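Long-range contacts in MHC class I protein (Ginglymostoma cirratum, PDB 6LUP), which pairs with beta-2-microglobulin and holds a short peptide in its groove, probably presenting it to T cells as class I molecules do: residues Y35-E41 / L65-E69; V27-V33 / P44-V49. The contacts are given in a common frame with arbitrary orientation. Residues are numbered along the deposited sequence.

Contact 1. Residues Y35-E41 / L65-E69; sequences YDSDRKE and LRGWE
Tyr-35 lays one face of its ring over Leu-65, whose CB stands 3.5 Å from the ring centroid and only 11° off the normal, a CH-pi contact between strand end and helix. The t chi1 of Tyr-35 carries the ring toward the helix, so that OH passes 3.3 Å from CG of Arg-66 and donates a hydrogen bond to OE1 of Glu-69 at 2.8 Å. Glu-69, extended with chi1 and chi2 both t, turns its other oxygen to Lys-40: a salt bridge between Lys-40 NZ and Glu-69 OE2, 3.2 Å, whose hydrogen bond is weak. Lys-40 NZ also gives a 2.7 Å bond to Ser-37 O. After the strand ends at Asp-36, residues 37-39 take helical angles, and Asp-36 OD1 accepts from N of Asp-38, an Asx turn, and from N of Arg-39, which completes an Asx motif, each at 2.9 Å. Lys-40 then adopts positive phi (59°), and its carbonyl O receives both NE (3.0 Å) and NH2 (3.1 Å) of Arg-66. The nearest CA pairs are Tyr-35 with Leu-65 at 7.3 Å, Lys-40 with Arg-66 and Ser-37 with Glu-69 at 6.9 Å each. This packing belongs to the class I groove wall, where Trp-68 NE1 hydrogen-bonds the bound peptide's backbone: helix 55-82 rests on strands 30-36 and 21-27, Leu-65 touching Phe-21 and Ala-23.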
# COMPACT_ATOMS: atom_id res chain seq x y z
N TYR A 35 -12.00 5.51 5.34
CA TYR A 35 -12.77 5.77 6.55
C TYR A 35 -11.82 5.78 7.75
O TYR A 35 -10.87 5.00 7.80
CB TYR A 35 -13.83 4.68 6.71
CG TYR A 35 -14.67 4.80 7.96
CD1 TYR A 35 -14.20 4.35 9.19
CD2 TYR A 35 -15.96 5.33 7.90
CE1 TYR A 35 -14.97 4.44 10.33
CE2 TYR A 35 -16.74 5.42 9.04
CZ TYR A 35 -16.24 4.98 10.25
OH TYR A 35 -17.01 5.06 11.39
N ASP A 36 -12.08 6.67 8.71
CA ASP A 36 -11.39 6.61 10.00
C ASP A 36 -12.29 6.97 11.18
O ASP A 36 -13.33 7.59 11.00
CB ASP A 36 -10.09 7.44 10.01
CG ASP A 36 -10.34 8.93 9.88
OD1 ASP A 36 -10.87 9.53 10.83
OD2 ASP A 36 -9.98 9.49 8.83
N SER A 37 -11.84 6.59 12.37
CA SER A 37 -12.61 6.75 13.61
C SER A 37 -12.69 8.18 14.15
O SER A 37 -13.37 8.43 15.14
CB SER A 37 -12.06 5.81 14.69
OG SER A 37 -10.65 5.88 14.74
N ASP A 38 -11.99 9.11 13.51
CA ASP A 38 -12.10 10.53 13.85
C ASP A 38 -13.25 11.18 13.07
O ASP A 38 -14.16 11.75 13.66
CB ASP A 38 -10.78 11.28 13.60
CG ASP A 38 -9.65 10.78 14.49
OD1 ASP A 38 -9.91 10.36 15.64
OD2 ASP A 38 -8.48 10.82 14.04
N ARG A 39 -13.20 11.08 11.74
CA ARG A 39 -14.23 11.66 10.89
C ARG A 39 -15.51 10.82 10.87
O ARG A 39 -16.60 11.35 10.69
CB ARG A 39 -13.71 11.85 9.46
CG ARG A 39 -14.46 12.92 8.69
CD ARG A 39 -14.42 12.65 7.20
NE ARG A 39 -15.39 13.48 6.49
CZ ARG A 39 -15.08 14.48 5.67
NH1 ARG A 39 -13.81 14.78 5.43
NH2 ARG A 39 -16.05 15.18 5.07
N LYS A 40 -15.35 9.51 11.03
CA LYS A 40 -16.46 8.54 11.12
C LYS A 40 -17.39 8.51 9.89
O LYS A 40 -18.59 8.24 10.01
CB LYS A 40 -17.27 8.75 12.41
CG LYS A 40 -16.45 8.65 13.69
CD LYS A 40 -17.37 8.56 14.90
CE LYS A 40 -16.69 9.02 16.18
NZ LYS A 40 -15.61 8.10 16.62
N GLU A 41 -16.83 8.79 8.72
CA GLU A 41 -17.57 8.74 7.46
C GLU A 41 -16.71 8.12 6.36
O GLU A 41 -15.49 8.33 6.32
CB GLU A 41 -18.02 10.13 7.02
CG GLU A 41 -19.09 10.75 7.89
CD GLU A 41 -19.41 12.18 7.50
OE1 GLU A 41 -18.48 12.92 7.11
OE2 GLU A 41 -20.60 12.57 7.59
N LEU A 65 -19.06 0.72 7.95
CA LEU A 65 -17.79 0.94 8.62
C LEU A 65 -17.99 1.35 10.08
O LEU A 65 -17.16 1.05 10.93
CB LEU A 65 -16.95 1.96 7.86
CG LEU A 65 -15.98 1.43 6.79
CD1 LEU A 65 -14.80 0.70 7.41
CD2 LEU A 65 -16.67 0.53 5.78
N ARG A 66 -19.12 2.00 10.35
CA ARG A 66 -19.49 2.32 11.73
C ARG A 66 -19.73 1.07 12.56
O ARG A 66 -19.49 1.08 13.76
CB ARG A 66 -20.69 3.25 11.77
CG ARG A 66 -20.30 4.70 11.61
CD ARG A 66 -21.49 5.56 11.26
NE ARG A 66 -21.09 6.94 11.01
CZ ARG A 66 -21.91 7.98 11.08
NH1 ARG A 66 -23.19 7.80 11.40
NH2 ARG A 66 -21.46 9.20 10.84
N GLY A 67 -20.20 -0.00 11.92
CA GLY A 67 -20.35 -1.29 12.58
C GLY A 67 -19.01 -1.95 12.83
O GLY A 67 -18.80 -2.59 13.87
N TRP A 68 -18.09 -1.80 11.88
CA TRP A 68 -16.75 -2.38 11.99
C TRP A 68 -15.91 -1.70 13.07
O TRP A 68 -15.06 -2.33 13.69
CB TRP A 68 -16.00 -2.32 10.65
CG TRP A 68 -16.41 -3.35 9.63
CD1 TRP A 68 -17.07 -3.13 8.46
CD2 TRP A 68 -16.18 -4.77 9.69
NE1 TRP A 68 -17.27 -4.31 7.78
CE2 TRP A 68 -16.73 -5.33 8.52
CE3 TRP A 68 -15.56 -5.61 10.62
CZ2 TRP A 68 -16.67 -6.70 8.24
CZ3 TRP A 68 -15.51 -6.98 10.35
CH2 TRP A 68 -16.07 -7.51 9.17
N GLU A 69 -16.14 -0.40 13.27
CA GLU A 69 -15.30 0.43 14.15
C GLU A 69 -15.22 -0.07 15.60
O GLU A 69 -14.12 -0.30 16.11
CB GLU A 69 -15.72 1.90 14.09
CG GLU A 69 -14.88 2.81 14.97
CD GLU A 69 -15.34 4.26 14.96
OE1 GLU A 69 -15.98 4.70 13.98
OE2 GLU A 69 -15.06 4.97 15.95

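Contact 2. Residues V27-V33 / P44-V49; sequences VDDQQFV and PRQRWV
A backbone hydrogen bond from Arg-45 N to Phe-32 O, 2.7 Å long and nearly straight at 172°, ties the strand to the returning chain. A weaker one, 3.3 Å, runs from Gln-46 NE2 to Gln-31 O. Nearby, Gln-31 NE2 bonds Val-33 O at 3.0 Å and an acidic side chain of beta-2-microglobulin; outside the two segments, Arg-45 NE likewise reaches an acidic side chain of beta-2-microglobulin, in a salt bridge. Val-33 and Pro-44 make an antiparallel non-hydrogen-bonded pair, CA to CA 4.6 Å, and Pro-44 CA adds a CA-H...O contact to Phe-32 O at 3.5 Å. Val-27 to Gln-30 form a type II' turn, Asp-28 having positive phi, before strand 30-36 begins; Phe-32 and Val-33 face Gly-25 in a classic beta bulge. Beyond the pair, Trp-48, chi1 p, reaches back toward the strand: CH2 lies 4.2 Å from Val-27 CG2, and CZ2 4.0 Å from Phe-32 CB. The Phe-32 ring, also chi1 p, runs near parallel to the six-membered ring of Trp-48 (14°) but slid aside, centroids 5.9 Å apart; its CD2 meets Val-49 CG2 at 3.9 Å. Such an edge connection, in which the outermost strand leads through Arg-45 and the N-cap Gln-46 into a short helix folded over its neighbour, belongs to the alpha-1 half of the class I peptide-binding platform.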
# COMPACT_ATOMS: atom_id res chain seq x y z
N VAL A 27 -9.50 -0.41 -5.80
CA VAL A 27 -9.74 -1.10 -7.06
C VAL A 27 -8.37 -1.28 -7.70
O VAL A 27 -7.68 -0.29 -7.97
CB VAL A 27 -10.67 -0.31 -7.99
CG1 VAL A 27 -10.83 -1.03 -9.31
CG2 VAL A 27 -12.03 -0.09 -7.34
N ASP A 28 -7.97 -2.53 -7.93
CA ASP A 28 -6.62 -2.83 -8.39
C ASP A 28 -5.61 -2.17 -7.44
O ASP A 28 -5.68 -2.39 -6.23
CB ASP A 28 -6.40 -2.39 -9.85
CG ASP A 28 -7.28 -3.15 -10.83
OD1 ASP A 28 -7.43 -4.39 -10.68
OD2 ASP A 28 -7.83 -2.52 -11.77
N ASP A 29 -4.71 -1.35 -7.98
CA ASP A 29 -3.72 -0.66 -7.15
C ASP A 29 -4.14 0.74 -6.72
O ASP A 29 -3.37 1.45 -6.07
CB ASP A 29 -2.39 -0.56 -7.89
CG ASP A 29 -1.55 -1.81 -7.77
OD1 ASP A 29 -2.00 -2.80 -7.14
OD2 ASP A 29 -0.43 -1.80 -8.32
N GLN A 30 -5.34 1.16 -7.09
CA GLN A 30 -5.77 2.53 -6.84
C GLN A 30 -6.71 2.62 -5.64
O GLN A 30 -7.77 1.98 -5.61
CB GLN A 30 -6.43 3.10 -8.10
CG GLN A 30 -7.14 4.44 -7.91
CD GLN A 30 -7.70 4.97 -9.22
OE1 GLN A 30 -6.97 5.25 -10.16
NE2 GLN A 30 -9.02 5.11 -9.27
N GLN A 31 -6.31 3.41 -4.64
CA GLN A 31 -7.17 3.66 -3.49
C GLN A 31 -8.32 4.56 -3.92
O GLN A 31 -8.11 5.57 -4.59
CB GLN A 31 -6.40 4.32 -2.35
CG GLN A 31 -7.11 4.16 -1.01
CD GLN A 31 -6.68 5.18 0.02
OE1 GLN A 31 -5.51 5.52 0.12
NE2 GLN A 31 -7.64 5.66 0.81
N PHE A 32 -9.54 4.19 -3.53
CA PHE A 32 -10.71 4.96 -3.96
C PHE A 32 -11.60 5.44 -2.81
O PHE A 32 -12.33 6.41 -2.96
CB PHE A 32 -11.51 4.22 -5.04
CG PHE A 32 -12.35 3.08 -4.53
CD1 PHE A 32 -11.77 1.90 -4.09
CD2 PHE A 32 -13.75 3.18 -4.52
CE1 PHE A 32 -12.55 0.85 -3.62
CE2 PHE A 32 -14.54 2.14 -4.06
CZ PHE A 32 -13.94 0.97 -3.61
N VAL A 33 -11.54 4.76 -1.67
CA VAL A 33 -12.29 5.16 -0.48
C VAL A 33 -11.43 5.11 0.79
O VAL A 33 -10.39 4.45 0.82
CB VAL A 33 -13.61 4.36 -0.28
CG1 VAL A 33 -14.64 4.72 -1.34
CG2 VAL A 33 -13.36 2.85 -0.26
N PRO A 44 -14.67 9.59 -0.50
CA PRO A 44 -13.94 9.27 -1.74
C PRO A 44 -12.50 9.74 -1.70
O PRO A 44 -12.19 10.80 -1.15
CB PRO A 44 -14.71 10.05 -2.81
CG PRO A 44 -15.41 11.14 -2.07
CD PRO A 44 -15.72 10.59 -0.71
N ARG A 45 -11.63 8.92 -2.29
CA ARG A 45 -10.23 9.27 -2.51
C ARG A 45 -10.00 9.37 -4.00
O ARG A 45 -8.87 9.57 -4.46
CB ARG A 45 -9.30 8.22 -1.90
CG ARG A 45 -9.15 8.31 -0.39
CD ARG A 45 -8.66 9.68 0.03
NE ARG A 45 -8.27 9.70 1.44
CZ ARG A 45 -8.44 10.74 2.24
NH1 ARG A 45 -8.05 10.67 3.51
NH2 ARG A 45 -9.01 11.85 1.79
N GLN A 46 -11.08 9.19 -4.75
CA GLN A 46 -11.05 9.30 -6.20
C GLN A 46 -12.25 10.08 -6.69
O GLN A 46 -13.35 10.00 -6.11
CB GLN A 46 -11.05 7.92 -6.86
CG GLN A 46 -9.73 7.19 -6.78
CD GLN A 46 -8.60 7.91 -7.50
OE1 GLN A 46 -8.80 8.51 -8.55
NE2 GLN A 46 -7.40 7.82 -6.94
N ARG A 47 -12.04 10.81 -7.77
CA ARG A 47 -13.07 11.65 -8.33
C ARG A 47 -14.15 10.83 -9.03
O ARG A 47 -15.33 11.12 -8.89
CB ARG A 47 -12.45 12.66 -9.27
CG ARG A 47 -13.47 13.62 -9.86
CD ARG A 47 -12.80 14.88 -10.33
NE ARG A 47 -13.48 15.38 -11.51
CZ ARG A 47 -13.14 15.07 -12.76
NH1 ARG A 47 -12.11 14.25 -13.00
NH2 ARG A 47 -13.83 15.58 -13.78
N TRP A 48 -13.73 9.80 -9.77
CA TRP A 48 -14.69 8.97 -10.51
C TRP A 48 -15.76 8.36 -9.61
O TRP A 48 -16.94 8.35 -9.97
CB TRP A 48 -13.98 7.91 -11.37
CG TRP A 48 -13.23 6.85 -10.60
CD1 TRP A 48 -11.89 6.82 -10.36
CD2 TRP A 48 -13.78 5.66 -10.01
NE1 TRP A 48 -11.57 5.70 -9.64
CE2 TRP A 48 -12.70 4.96 -9.42
CE3 TRP A 48 -15.07 5.11 -9.93
CZ2 TRP A 48 -12.88 3.75 -8.74
CZ3 TRP A 48 -15.24 3.91 -9.25
CH2 TRP A 48 -14.15 3.25 -8.67
N VAL A 49 -15.35 7.89 -8.43
CA VAL A 49 -16.30 7.31 -7.48
C VAL A 49 -17.14 8.41 -6.82
O VAL A 49 -18.31 8.18 -6.49
CB VAL A 49 -15.60 6.40 -6.43
CG1 VAL A 49 -14.79 7.21 -5.43
CG2 VAL A 49 -16.62 5.52 -5.72

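Overall arrangement
Contacts 1 and 2 illustrate how one strand can serve two helices in succession. Both draw on strand 30-36, contact 2 at its beginning and contact 1 at its end, and their centres lie 18 Å apart; the four segments alternate along the chain, and helices 47-52 and 55-82 follow each other. Both contacts are partly buried: most of the buried residues are apolar or aromatic, but polar side chains such as Glu-69 and Gln-46 contribute substantially. The chemistry differs, however. At 35-41 / 65-69 side-chain charge and an arginine whose two nitrogens share one carbonyl oxygen join turn to helix beside the peptide, whereas 27-33 / 44-49 relies on backbone pairing and larger apolar overlap, with Arg-45 and Gln-31 reaching acidic side chains of beta-2-microglobulin.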